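Local coordinates for nicotinate phosphoribosyltransferase (Porphyromonas gingivalis, PDB 2IM5), which probably catalyses the ATP-driven transfer of a phosphoribosyl group to nicotinate, yielding nicotinate ribonucleotide and diphosphate in the first step from nicotinate toward NAD, at residues F15-A20 and P212-Q217; A22-R27 and M233-N238; G220-Y225 and W352-T357; L244-T249 and F269-H274. One frame throughout, in Å; residues are numbered along the deposited sequence.

Interaction 1: residues F15-A20 and P212-Q217; sequences FTTGYA and PHEWIQ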
loop_
_atom_site.group_PDB
_atom_site.type_symbol
_atom_site.label_atom_id
_atom_site.label_comp_id
_atom_site.label_asym_id
_atom_site.label_seq_id
_atom_site.Cartn_x
_atom_site.Cartn_y
_atom_site.Cartn_z
ATOM N N PHE A 15 -0.309 -8.209 -5.147
ATOM C CA PHE A 15 -0.802 -9.228 -6.073
ATOM C C PHE A 15 -1.719 -8.645 -7.145
ATOM O O PHE A 15 -1.615 -9.009 -8.317
ATOM C CB PHE A 15 -1.557 -10.339 -5.332
ATOM C CG PHE A 15 -0.686 -11.194 -4.462
ATOM C CD1 PHE A 15 0.546 -11.645 -4.910
ATOM C CD2 PHE A 15 -1.113 -11.576 -3.197
ATOM C CE1 PHE A 15 1.343 -12.464 -4.112
ATOM C CE2 PHE A 15 -0.318 -12.398 -2.393
ATOM C CZ PHE A 15 0.913 -12.841 -2.858
ATOM N N THR A 16 -2.619 -7.745 -6.762
ATOM C CA THR A 16 -3.531 -7.162 -7.740
ATOM C C THR A 16 -2.787 -6.298 -8.755
ATOM O O THR A 16 -3.112 -6.300 -9.946
ATOM C CB THR A 16 -4.654 -6.327 -7.062
ATOM O OG1 THR A 16 -4.074 -5.267 -6.290
ATOM C CG2 THR A 16 -5.488 -7.213 -6.150
ATOM N N THR A 17 -1.789 -5.557 -8.292
ATOM C CA THR A 17 -1.007 -4.727 -9.202
ATOM C C THR A 17 -0.042 -5.634 -9.952
ATOM O O THR A 17 0.269 -5.399 -11.115
ATOM C CB THR A 17 -0.217 -3.659 -8.440
ATOM O OG1 THR A 17 -1.108 -2.976 -7.556
ATOM C CG2 THR A 17 0.404 -2.647 -9.409
ATOM N N GLY A 18 0.426 -6.677 -9.274
ATOM C CA GLY A 18 1.341 -7.614 -9.903
ATOM C C GLY A 18 0.693 -8.286 -11.101
ATOM O O GLY A 18 1.340 -8.469 -12.135
ATOM N N TYR A 19 -0.576 -8.663 -10.976
ATOM C CA TYR A 19 -1.273 -9.300 -12.093
ATOM C C TYR A 19 -1.558 -8.267 -13.172
ATOM O O TYR A 19 -1.461 -8.561 -14.364
ATOM C CB TYR A 19 -2.584 -9.957 -11.649
ATOM C CG TYR A 19 -3.418 -10.418 -12.825
ATOM C CD1 TYR A 19 -2.892 -11.290 -13.772
ATOM C CD2 TYR A 19 -4.704 -9.916 -13.037
ATOM C CE1 TYR A 19 -3.614 -11.641 -14.910
ATOM C CE2 TYR A 19 -5.437 -10.262 -14.172
ATOM C CZ TYR A 19 -4.885 -11.120 -15.103
ATOM O OH TYR A 19 -5.595 -11.446 -16.232
ATOM N N ALA A 20 -1.903 -7.052 -12.761
ATOM C CA ALA A 20 -2.160 -5.997 -13.736
ATOM C C ALA A 20 -0.910 -5.800 -14.604
ATOM O O ALA A 20 -1.022 -5.650 -15.822
ATOM C CB ALA A 20 -2.538 -4.696 -13.038
ATOM N N PRO A 212 -2.286 0.717 -5.824
ATOM C CA PRO A 212 -1.329 1.634 -5.199
ATOM C C PRO A 212 -0.933 2.809 -6.088
ATOM O O PRO A 212 -1.329 2.883 -7.259
ATOM C CB PRO A 212 -0.151 0.727 -4.925
ATOM C CG PRO A 212 -0.118 -0.077 -6.223
ATOM C CD PRO A 212 -1.587 -0.405 -6.475
ATOM N N HIS A 213 -0.132 3.712 -5.518
ATOM C CA HIS A 213 0.362 4.877 -6.234
ATOM C C HIS A 213 1.271 4.457 -7.383
ATOM O O HIS A 213 1.266 5.100 -8.429
ATOM C CB HIS A 213 1.163 5.795 -5.304
ATOM C CG HIS A 213 0.333 6.529 -4.299
ATOM N ND1 HIS A 213 -0.557 7.522 -4.647
ATOM C CD2 HIS A 213 0.257 6.413 -2.953
ATOM C CE1 HIS A 213 -1.147 7.986 -3.559
ATOM N NE2 HIS A 213 -0.671 7.329 -2.518
ATOM N N GLU A 214 2.048 3.386 -7.190
ATOM C CA GLU A 214 2.980 2.938 -8.230
ATOM C C GLU A 214 2.286 2.663 -9.562
ATOM O O GLU A 214 2.866 2.888 -10.625
ATOM C CB GLU A 214 3.764 1.689 -7.784
ATOM C CG GLU A 214 2.924 0.452 -7.533
ATOM C CD GLU A 214 3.763 -0.798 -7.270
ATOM O OE1 GLU A 214 4.324 -1.370 -8.233
ATOM O OE2 GLU A 214 3.864 -1.209 -6.096
ATOM N N TRP A 215 1.044 2.186 -9.500
ATOM C CA TRP A 215 0.278 1.888 -10.708
ATOM C C TRP A 215 0.070 3.167 -11.502
ATOM O O TRP A 215 0.307 3.196 -12.704
ATOM C CB TRP A 215 -1.072 1.263 -10.340
ATOM C CG TRP A 215 -1.978 0.983 -11.508
ATOM C CD1 TRP A 215 -3.186 1.572 -11.766
ATOM C CD2 TRP A 215 -1.765 0.024 -12.563
ATOM N NE1 TRP A 215 -3.738 1.039 -12.907
ATOM C CE2 TRP A 215 -2.890 0.089 -13.416
ATOM C CE3 TRP A 215 -0.738 -0.879 -12.867
ATOM C CZ2 TRP A 215 -3.016 -0.717 -14.554
ATOM C CZ3 TRP A 215 -0.860 -1.683 -14.003
ATOM C CH2 TRP A 215 -1.995 -1.594 -14.833
ATOM N N ILE A 216 -0.347 4.232 -10.824
ATOM C CA ILE A 216 -0.567 5.517 -11.487
ATOM C C ILE A 216 0.769 6.110 -11.934
ATOM O O ILE A 216 0.896 6.634 -13.032
ATOM C CB ILE A 216 -1.234 6.543 -10.547
ATOM C CG1 ILE A 216 -2.474 5.947 -9.885
ATOM C CG2 ILE A 216 -1.599 7.789 -11.323
ATOM C CD1 ILE A 216 -3.534 5.544 -10.833
ATOM N N GLN A 217 1.762 6.040 -11.054
ATOM C CA GLN A 217 3.091 6.575 -11.339
ATOM C C GLN A 217 3.725 5.915 -12.566
ATOM O O GLN A 217 4.400 6.568 -13.353
ATOM C CB GLN A 217 3.982 6.362 -10.127
ATOM C CG GLN A 217 3.631 7.232 -8.947
ATOM C CD GLN A 217 4.538 6.956 -7.762
ATOM O OE1 GLN A 217 4.376 5.952 -7.067
ATOM N NE2 GLN A 217 5.515 7.828 -7.544
#
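Ala20 and Trp215 form the tight part of this contact. The CB of Ala20 comes obliquely onto the six-membered half of the indole, 3.6 Å from Trp215 CZ3 and equally near its CH2. One helical turn earlier, the side chains of Thr17 and Trp215 pass with opposed directions, Thr17 CG2 4.0 Å from Trp215 CE3. The side chain of Trp215 leaves its backbone toward helix 12-24, and chi1 of 177° sets CG anti to the backbone N; the large ring then spans much of the gap between helix axes 10.8 Å apart and inclined by 25°. Packing is looser at Glu214, whose OE1 stays 4.3 Å from Thr17 CG2. Its carboxylate is occupied elsewhere, in a salt bridge to Lys14 and hydrogen bonds to Tyr21 and Thr117, while Thr17 OG1 bonds to Tyr13 O. Pro212 is partly exposed on this looser side. On the indole side, helix 228-240 flanks both helices: Trp215 NE1 donates a hydrogen bond to Ala232 O, and Trp236 meets the indole edge to face.

Interaction 2: residues A22-R27 and M233-N238; sequences AKLFPR and MEDWIN
Leu24 and Asp235 bring the backbones closest, their CA atoms 7.9 Å apart, where helix 12-24 runs out and Phe25 leaves helical angles beside the continuing helix 228-240. Lys23 reaches across with an extended chain, and its NZ donates to Asn238 OD1 at 2.8 Å. The ammonium approaches from above the plane of the amide carbonyl, 38° out of it, with a C=O...N angle of 138°. A weak second bond, 3.2 Å from Lys23 NZ to Asn238 O, lets one charge grip both oxygens of the residue at the exposed margin. Leu24 sends its two methyls to different neighbours: CD1 lies 3.6 Å from Asp235 CB, while CD2 is equally close to Asn238 OD1. Phe25 turns its edge to the aspartate, with Asp235 OD2 in the ring plane and 3.5 Å from Phe25 CZ, a placement consistent with attraction between a carboxylate and the weakly positive C-H rim of the ring. Leu24 CB covers part of one face of that ring, and Phe218 meets Phe25 edge to face. This is a helix C-terminus packed on the flank of another helix, joining the N-terminal region to the outer layer of the alpha/beta barrel domain characteristic of the family.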
loop_
_atom_site.group_PDB
_atom_site.type_symbol
_atom_site.label_atom_id
_atom_site.label_comp_id
_atom_site.label_asym_id
_atom_site.label_seq_id
_atom_site.Cartn_x
_atom_site.Cartn_y
_atom_site.Cartn_z
ATOM N N ALA A 22 1.535 -8.055 -15.070
ATOM C CA ALA A 22 1.735 -9.308 -15.788
ATOM C C ALA A 22 0.845 -9.419 -17.025
ATOM O O ALA A 22 1.243 -10.000 -18.040
ATOM C CB ALA A 22 1.484 -10.483 -14.858
ATOM N N LYS A 23 -0.357 -8.862 -16.945
ATOM C CA LYS A 23 -1.272 -8.927 -18.073
ATOM C C LYS A 23 -0.997 -7.877 -19.131
ATOM O O LYS A 23 -0.832 -8.197 -20.307
ATOM C CB LYS A 23 -2.722 -8.759 -17.620
ATOM C CG LYS A 23 -3.696 -8.765 -18.803
ATOM C CD LYS A 23 -5.120 -8.424 -18.423
ATOM C CE LYS A 23 -6.036 -8.576 -19.644
ATOM N NZ LYS A 23 -7.428 -8.129 -19.374
ATOM N N LEU A 24 -0.944 -6.618 -18.705
ATOM C CA LEU A 24 -0.751 -5.516 -19.635
ATOM C C LEU A 24 0.668 -5.038 -19.912
ATOM O O LEU A 24 0.925 -4.505 -20.992
ATOM C CB LEU A 24 -1.601 -4.324 -19.191
ATOM C CG LEU A 24 -3.116 -4.560 -19.070
ATOM C CD1 LEU A 24 -3.770 -3.281 -18.502
ATOM C CD2 LEU A 24 -3.717 -4.898 -20.455
ATOM N N PHE A 25 1.588 -5.227 -18.969
ATOM C CA PHE A 25 2.969 -4.772 -19.153
ATOM C C PHE A 25 4.000 -5.829 -18.753
ATOM O O PHE A 25 4.921 -5.549 -17.980
ATOM C CB PHE A 25 3.192 -3.509 -18.318
ATOM C CG PHE A 25 2.171 -2.441 -18.566
ATOM C CD1 PHE A 25 2.161 -1.733 -19.766
ATOM C CD2 PHE A 25 1.182 -2.182 -17.624
ATOM C CE1 PHE A 25 1.164 -0.778 -20.030
ATOM C CE2 PHE A 25 0.186 -1.231 -17.874
ATOM C CZ PHE A 25 0.176 -0.529 -19.081
ATOM N N PRO A 26 3.877 -7.049 -19.294
ATOM C CA PRO A 26 4.801 -8.137 -18.972
ATOM C C PRO A 26 6.267 -7.922 -19.366
ATOM O O PRO A 26 7.139 -8.675 -18.937
ATOM C CB PRO A 26 4.168 -9.339 -19.675
ATOM C CG PRO A 26 3.608 -8.727 -20.926
ATOM C CD PRO A 26 2.949 -7.451 -20.372
ATOM N N ARG A 27 6.540 -6.902 -20.175
ATOM C CA ARG A 27 7.908 -6.625 -20.599
ATOM C C ARG A 27 8.510 -5.437 -19.854
ATOM O O ARG A 27 9.690 -5.132 -20.010
ATOM C CB ARG A 27 7.960 -6.333 -22.101
ATOM C CG ARG A 27 7.549 -7.489 -22.993
ATOM C CD ARG A 27 7.767 -7.124 -24.455
ATOM N NE ARG A 27 7.803 -8.314 -25.303
ATOM C CZ ARG A 27 6.726 -8.947 -25.748
ATOM N NH1 ARG A 27 5.520 -8.498 -25.430
ATOM N NH2 ARG A 27 6.856 -10.038 -26.495
ATOM N N MET A 233 -6.775 4.296 -14.824
ATOM C CA MET A 233 -8.110 3.800 -14.490
ATOM C C MET A 233 -8.655 2.880 -15.600
ATOM O O MET A 233 -9.232 1.834 -15.309
ATOM C CB MET A 233 -9.088 4.966 -14.248
ATOM C CG MET A 233 -8.883 5.718 -12.922
ATOM S SD MET A 233 -10.152 6.989 -12.591
ATOM C CE MET A 233 -10.861 6.372 -11.253
ATOM N N GLU A 234 -8.475 3.271 -16.863
ATOM C CA GLU A 234 -8.950 2.451 -17.977
ATOM C C GLU A 234 -8.257 1.091 -17.978
ATOM O O GLU A 234 -8.895 0.068 -18.226
ATOM C CB GLU A 234 -8.705 3.151 -19.320
ATOM C CG GLU A 234 -9.664 4.294 -19.608
ATOM C CD GLU A 234 -11.047 3.800 -20.023
ATOM O OE1 GLU A 234 -11.215 3.420 -21.202
ATOM O OE2 GLU A 234 -11.960 3.780 -19.174
ATOM N N ASP A 235 -6.954 1.080 -17.698
ATOM C CA ASP A 235 -6.217 -0.176 -17.663
ATOM C C ASP A 235 -6.653 -1.031 -16.478
ATOM O O ASP A 235 -6.734 -2.253 -16.586
ATOM C CB ASP A 235 -4.702 0.084 -17.613
ATOM C CG ASP A 235 -4.157 0.594 -18.945
ATOM O OD1 ASP A 235 -4.901 0.541 -19.949
ATOM O OD2 ASP A 235 -2.990 1.040 -19.004
ATOM N N TRP A 236 -6.944 -0.391 -15.347
ATOM C CA TRP A 236 -7.381 -1.133 -14.169
ATOM C C TRP A 236 -8.722 -1.816 -14.463
ATOM O O TRP A 236 -8.970 -2.955 -14.043
ATOM C CB TRP A 236 -7.516 -0.189 -12.972
ATOM C CG TRP A 236 -7.699 -0.893 -11.659
ATOM C CD1 TRP A 236 -8.857 -1.029 -10.960
ATOM C CD2 TRP A 236 -6.681 -1.539 -10.879
ATOM N NE1 TRP A 236 -8.632 -1.717 -9.788
ATOM C CE2 TRP A 236 -7.303 -2.040 -9.712
ATOM C CE3 TRP A 236 -5.304 -1.741 -11.051
ATOM C CZ2 TRP A 236 -6.598 -2.728 -8.722
ATOM C CZ3 TRP A 236 -4.600 -2.426 -10.063
ATOM C CH2 TRP A 236 -5.247 -2.911 -8.913
ATOM N N ILE A 237 -9.584 -1.114 -15.185
ATOM C CA ILE A 237 -10.887 -1.653 -15.552
ATOM C C ILE A 237 -10.703 -2.811 -16.532
ATOM O O ILE A 237 -11.411 -3.823 -16.463
ATOM C CB ILE A 237 -11.764 -0.568 -16.202
ATOM C CG1 ILE A 237 -12.115 0.494 -15.155
ATOM C CG2 ILE A 237 -13.027 -1.193 -16.798
ATOM C CD1 ILE A 237 -12.675 1.767 -15.750
ATOM N N ASN A 238 -9.750 -2.666 -17.447
ATOM C CA ASN A 238 -9.484 -3.738 -18.405
ATOM C C ASN A 238 -9.071 -4.993 -17.654
ATOM O O ASN A 238 -9.465 -6.102 -18.008
ATOM C CB ASN A 238 -8.366 -3.333 -19.369
ATOM C CG ASN A 238 -7.920 -4.482 -20.276
ATOM O OD1 ASN A 238 -7.212 -5.403 -19.848
ATOM N ND2 ASN A 238 -8.344 -4.434 -21.535
#

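Interaction 3: residues G220-Y225 and W352-T357; sequences GAIYGY and WKCKMT
Ala221, Ile222 and Tyr223 pack against Cys354 and Met356 in a helix-on-sheet contact: the last turn of helix 213-223 rests on the end of strand 347-355, part of the antiparallel sheet that also holds strand 29-36. Cys354 directs its side chain to the helix, and its SG lies 3.6 Å from Ala221 CB and 4.1 Å from Ile222 CD1. Lys353 and Lys355 point away from the helix, both forming cation-pi contacts with Trp362. Trp352 and Lys353 together face Glu31 in a classic beta bulge. Ile222 fills the middle of the contact: CD1 leans on the backbone where the strand gives out, 3.9 Å from Met356 N, a nitrogen that is hydrogen-bonded to Asp360. The other branch of Ile222, CG2, turns toward the end of Met356, and the two side chains cross at about a right angle. Gly224, with phi 98°, is the first residue to leave helical angles. Met356 is bent at chi2 (66°) and chi3, and its terminal methyl closes the partly exposed end. That one carbon, CE, touches two neighbours, 3.5 Å from Ile222 CG2 and 3.5 Å from Tyr223 OH, while the same Ile222 CG2 lies over the centre of the Tyr223 ring.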
loop_
_atom_site.group_PDB
_atom_site.type_symbol
_atom_site.label_atom_id
_atom_site.label_comp_id
_atom_site.label_asym_id
_atom_site.label_seq_id
_atom_site.Cartn_x
_atom_site.Cartn_y
_atom_site.Cartn_z
ATOM N N GLY A 220 2.215 7.479 -15.437
ATOM C CA GLY A 220 2.672 8.842 -15.623
ATOM C C GLY A 220 4.030 8.877 -16.306
ATOM O O GLY A 220 4.294 9.726 -17.151
ATOM N N ALA A 221 4.898 7.943 -15.939
ATOM C CA ALA A 221 6.233 7.874 -16.514
ATOM C C ALA A 221 6.213 7.421 -17.967
ATOM O O ALA A 221 6.973 7.928 -18.786
ATOM C CB ALA A 221 7.101 6.929 -15.694
ATOM N N ILE A 222 5.339 6.469 -18.283
ATOM C CA ILE A 222 5.236 5.944 -19.641
ATOM C C ILE A 222 4.347 6.772 -20.574
ATOM O O ILE A 222 4.748 7.087 -21.690
ATOM C CB ILE A 222 4.697 4.484 -19.628
ATOM C CG1 ILE A 222 5.584 3.605 -18.752
ATOM C CG2 ILE A 222 4.637 3.934 -21.039
ATOM C CD1 ILE A 222 7.060 3.606 -19.147
ATOM N N TYR A 223 3.143 7.115 -20.118
ATOM C CA TYR A 223 2.191 7.866 -20.938
ATOM C C TYR A 223 2.162 9.380 -20.748
ATOM O O TYR A 223 1.489 10.079 -21.493
ATOM C CB TYR A 223 0.787 7.318 -20.711
ATOM C CG TYR A 223 0.650 5.872 -21.083
ATOM C CD1 TYR A 223 0.690 5.470 -22.416
ATOM C CD2 TYR A 223 0.511 4.894 -20.105
ATOM C CE1 TYR A 223 0.600 4.125 -22.764
ATOM C CE2 TYR A 223 0.419 3.546 -20.440
ATOM C CZ TYR A 223 0.466 3.171 -21.770
ATOM O OH TYR A 223 0.391 1.842 -22.110
ATOM N N GLY A 224 2.883 9.892 -19.761
ATOM C CA GLY A 224 2.873 11.323 -19.533
ATOM C C GLY A 224 1.895 11.682 -18.433
ATOM O O GLY A 224 0.986 10.900 -18.114
ATOM N N TYR A 225 2.062 12.877 -17.872
ATOM C CA TYR A 225 1.219 13.344 -16.775
ATOM C C TYR A 225 -0.227 13.703 -17.113
ATOM O O TYR A 225 -1.129 13.444 -16.321
ATOM C CB TYR A 225 1.908 14.524 -16.090
ATOM C CG TYR A 225 3.280 14.144 -15.593
ATOM C CD1 TYR A 225 3.431 13.247 -14.535
ATOM C CD2 TYR A 225 4.428 14.621 -16.225
ATOM C CE1 TYR A 225 4.683 12.833 -14.118
ATOM C CE2 TYR A 225 5.694 14.212 -15.820
ATOM C CZ TYR A 225 5.814 13.319 -14.766
ATOM O OH TYR A 225 7.053 12.902 -14.349
ATOM N N TRP A 352 11.091 4.020 -8.378
ATOM C CA TRP A 352 11.862 5.208 -8.717
ATOM C C TRP A 352 11.946 5.498 -10.213
ATOM O O TRP A 352 12.020 6.654 -10.623
ATOM C CB TRP A 352 13.272 5.075 -8.140
ATOM C CG TRP A 352 14.028 6.362 -8.147
ATOM C CD1 TRP A 352 14.966 6.763 -9.051
ATOM C CD2 TRP A 352 13.866 7.442 -7.224
ATOM N NE1 TRP A 352 15.400 8.036 -8.748
ATOM C CE2 TRP A 352 14.739 8.474 -7.631
ATOM C CE3 TRP A 352 13.062 7.637 -6.089
ATOM C CZ2 TRP A 352 14.835 9.689 -6.945
ATOM C CZ3 TRP A 352 13.155 8.843 -5.403
ATOM C CH2 TRP A 352 14.038 9.855 -5.835
ATOM N N LYS A 353 11.957 4.444 -11.017
ATOM C CA LYS A 353 12.021 4.590 -12.467
ATOM C C LYS A 353 11.546 3.305 -13.132
ATOM O O LYS A 353 11.524 2.240 -12.503
ATOM C CB LYS A 353 13.445 4.924 -12.911
ATOM C CG LYS A 353 14.461 3.844 -12.625
ATOM C CD LYS A 353 15.841 4.244 -13.137
ATOM C CE LYS A 353 16.839 3.115 -12.948
ATOM N NZ LYS A 353 18.200 3.487 -13.409
ATOM N N CYS A 354 11.170 3.409 -14.401
ATOM C CA CYS A 354 10.677 2.265 -15.141
ATOM C C CYS A 354 10.852 2.459 -16.641
ATOM O O CYS A 354 11.241 3.532 -17.107
ATOM C CB CYS A 354 9.189 2.069 -14.844
ATOM S SG CYS A 354 8.185 3.524 -15.228
ATOM N N LYS A 355 10.558 1.403 -17.383
ATOM C CA LYS A 355 10.628 1.420 -18.835
ATOM C C LYS A 355 9.594 0.418 -19.339
ATOM O O LYS A 355 9.241 -0.521 -18.625
ATOM C CB LYS A 355 12.032 1.045 -19.315
ATOM C CG LYS A 355 12.551 -0.259 -18.771
ATOM C CD LYS A 355 13.849 -0.667 -19.456
ATOM C CE LYS A 355 14.946 0.353 -19.272
ATOM N NZ LYS A 355 16.197 -0.080 -19.966
ATOM N N MET A 356 9.100 0.626 -20.560
ATOM C CA MET A 356 8.083 -0.239 -21.148
ATOM C C MET A 356 8.623 -1.615 -21.556
ATOM O O MET A 356 7.935 -2.627 -21.442
ATOM C CB MET A 356 7.463 0.446 -22.371
ATOM C CG MET A 356 6.221 -0.257 -22.883
ATOM S SD MET A 356 4.860 -0.170 -21.687
ATOM C CE MET A 356 3.750 0.887 -22.587
ATOM N N THR A 357 9.857 -1.644 -22.041
ATOM C CA THR A 357 10.489 -2.889 -22.468
ATOM C C THR A 357 11.976 -2.746 -22.199
ATOM O O THR A 357 12.447 -1.669 -21.844
ATOM C CB THR A 357 10.306 -3.151 -23.991
ATOM O OG1 THR A 357 11.028 -2.160 -24.729
ATOM C CG2 THR A 357 8.842 -3.076 -24.392
#

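Interaction 4: residues L244-T249 and F269-H274; sequences LGTVLT and FTSLRH
Val247 lies alongside Leu272, pointing the same way, with its CG1 3.5 Å from Leu272 CD2. They are neighbours on one face of the parallel sheet, in a beta-alpha-beta crossover: strand 246-248 leads through helices 254-260 and 263-268 into strand 271-274, which pairs with it directly. The strand axes come within 4.5 Å and are twisted by -37°. Val247 is held through both its backbone groups, its N donating to Ser271 O at 3.1 Å and its O accepting from Arg273 N at 2.9 Å. At the start of the pairing, Gly245, the centre of an inverse gamma turn, offers its O to Thr270 N and Ser271 N, both bonds weak. That oxygen also lies at the edge of the Phe269 ring, 3.4 Å from Phe269 CD1, while Met233 and Ile237 of helix 228-240 cover the same phenylalanine. On the opposite face of the sheet, Leu248 and Arg273 run side by side. The arginine chain is extended from CG to NE, and Leu248 CD2 lies 3.7 Å from Arg273 CD, so the leucine packs on the aliphatic part while the guanidinium bonds to Ser305 and Thr210. Farther back on this face two hydroxyls link the strands, Thr246 OG1 donating to Ser271 OG at 2.8 Å.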
loop_
_atom_site.group_PDB
_atom_site.type_symbol
_atom_site.label_atom_id
_atom_site.label_comp_id
_atom_site.label_asym_id
_atom_site.label_seq_id
_atom_site.Cartn_x
_atom_site.Cartn_y
_atom_site.Cartn_z
ATOM N N LEU A 244 -12.538 -4.262 -7.474
ATOM C CA LEU A 244 -11.503 -3.426 -6.865
ATOM C C LEU A 244 -11.668 -1.978 -7.342
ATOM O O LEU A 244 -10.694 -1.314 -7.704
ATOM C CB LEU A 244 -10.114 -3.953 -7.259
ATOM C CG LEU A 244 -9.923 -5.469 -7.104
ATOM C CD1 LEU A 244 -8.521 -5.869 -7.554
ATOM C CD2 LEU A 244 -10.159 -5.872 -5.648
ATOM N N GLY A 245 -12.913 -1.504 -7.327
ATOM C CA GLY A 245 -13.228 -0.163 -7.792
ATOM C C GLY A 245 -12.938 1.052 -6.923
ATOM O O GLY A 245 -13.785 1.926 -6.802
ATOM N N THR A 246 -11.759 1.122 -6.322
ATOM C CA THR A 246 -11.393 2.278 -5.505
ATOM C C THR A 246 -10.226 2.952 -6.198
ATOM O O THR A 246 -9.341 2.277 -6.717
ATOM C CB THR A 246 -10.945 1.868 -4.095
ATOM O OG1 THR A 246 -12.021 1.203 -3.429
ATOM C CG2 THR A 246 -10.543 3.093 -3.282
ATOM N N VAL A 247 -10.216 4.277 -6.232
ATOM C CA VAL A 247 -9.118 4.962 -6.890
ATOM C C VAL A 247 -8.431 6.015 -6.023
ATOM O O VAL A 247 -9.080 6.738 -5.265
ATOM C CB VAL A 247 -9.593 5.610 -8.215
ATOM C CG1 VAL A 247 -10.654 6.659 -7.935
ATOM C CG2 VAL A 247 -8.398 6.223 -8.958
ATOM N N LEU A 248 -7.103 6.060 -6.127
ATOM C CA LEU A 248 -6.277 7.025 -5.415
ATOM C C LEU A 248 -6.285 8.291 -6.254
ATOM O O LEU A 248 -6.130 8.229 -7.472
ATOM C CB LEU A 248 -4.842 6.509 -5.281
ATOM C CG LEU A 248 -4.519 5.728 -4.011
ATOM C CD1 LEU A 248 -3.135 5.109 -4.131
ATOM C CD2 LEU A 248 -4.585 6.665 -2.807
ATOM N N THR A 249 -6.436 9.440 -5.605
ATOM C CA THR A 249 -6.516 10.707 -6.320
ATOM C C THR A 249 -5.358 11.686 -6.162
ATOM O O THR A 249 -5.229 12.607 -6.959
ATOM C CB THR A 249 -7.793 11.470 -5.908
ATOM O OG1 THR A 249 -7.658 11.921 -4.553
ATOM C CG2 THR A 249 -9.015 10.561 -5.999
ATOM N N PHE A 269 -16.486 3.744 -10.715
ATOM C CA PHE A 269 -15.778 3.497 -9.459
ATOM C C PHE A 269 -16.722 3.791 -8.302
ATOM O O PHE A 269 -17.470 4.770 -8.332
ATOM C CB PHE A 269 -14.530 4.370 -9.379
ATOM C CG PHE A 269 -13.414 3.891 -10.258
ATOM C CD1 PHE A 269 -12.479 2.983 -9.779
ATOM C CD2 PHE A 269 -13.331 4.297 -11.586
ATOM C CE1 PHE A 269 -11.469 2.478 -10.615
ATOM C CE2 PHE A 269 -12.335 3.802 -12.429
ATOM C CZ PHE A 269 -11.400 2.890 -11.945
ATOM N N THR A 270 -16.696 2.934 -7.290
ATOM C CA THR A 270 -17.578 3.103 -6.136
ATOM C C THR A 270 -16.969 3.970 -5.059
ATOM O O THR A 270 -17.681 4.484 -4.204
ATOM C CB THR A 270 -17.922 1.754 -5.479
ATOM O OG1 THR A 270 -16.713 1.113 -5.056
ATOM C CG2 THR A 270 -18.662 0.851 -6.453
ATOM N N SER A 271 -15.655 4.142 -5.095
ATOM C CA SER A 271 -15.018 4.935 -4.063
ATOM C C SER A 271 -13.680 5.569 -4.412
ATOM O O SER A 271 -13.015 5.192 -5.383
ATOM C CB SER A 271 -14.853 4.070 -2.812
ATOM O OG SER A 271 -14.210 2.853 -3.150
ATOM N N LEU A 272 -13.303 6.543 -3.591
ATOM C CA LEU A 272 -12.049 7.258 -3.740
ATOM C C LEU A 272 -11.256 6.985 -2.476
ATOM O O LEU A 272 -11.821 6.640 -1.439
ATOM C CB LEU A 272 -12.294 8.763 -3.844
ATOM C CG LEU A 272 -13.318 9.238 -4.874
ATOM C CD1 LEU A 272 -13.554 10.739 -4.697
ATOM C CD2 LEU A 272 -12.829 8.921 -6.286
ATOM N N ARG A 273 -9.946 7.129 -2.559
ATOM C CA ARG A 273 -9.135 6.924 -1.386
ATOM C C ARG A 273 -8.392 8.206 -1.030
ATOM O O ARG A 273 -7.728 8.798 -1.874
ATOM C CB ARG A 273 -8.137 5.791 -1.607
ATOM C CG ARG A 273 -7.236 5.589 -0.422
ATOM C CD ARG A 273 -6.408 4.338 -0.560
ATOM N NE ARG A 273 -5.351 4.324 0.438
ATOM C CZ ARG A 273 -4.411 3.391 0.512
ATOM N NH1 ARG A 273 -4.405 2.389 -0.358
ATOM N NH2 ARG A 273 -3.469 3.474 1.444
ATOM N N HIS A 274 -8.531 8.633 0.221
ATOM C CA HIS A 274 -7.860 9.829 0.727
ATOM C C HIS A 274 -6.599 9.342 1.417
ATOM O O HIS A 274 -6.677 8.546 2.347
ATOM C CB HIS A 274 -8.742 10.550 1.744
ATOM C CG HIS A 274 -7.994 11.535 2.592
ATOM N ND1 HIS A 274 -7.579 12.762 2.119
ATOM C CD2 HIS A 274 -7.535 11.446 3.862
ATOM C CE1 HIS A 274 -6.894 13.385 3.060
ATOM N NE2 HIS A 274 -6.851 12.608 4.129
#

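Helix 228-240, which carries half of interaction 2, also touches interactions 1 and 4. Trp215 CZ2 of interaction 1 lies 3.6 Å from Asp235 CB of interaction 2, and Met233 CE of interaction 2 reaches 3.3 Å from Val247 CG1 of interaction 4, with, farther along the helix, a probable hydrogen bond from Trp236 NE1 to Leu244 O. Interactions 1 and 3 share helix 213-223, and Phe25 carries interaction 2 onto interaction 3 through Met356 SD, 3.7 Å from Phe25 CD1. Interactions 3 and 4 stay apart, about 10 Å between nearest atoms. His213, predicted to be the autophosphorylated histidine but unmodified here, places its CE1 3.5 Å from Leu248 CD1, so interactions 1 and 4 meet beside the probable phosphorylation site.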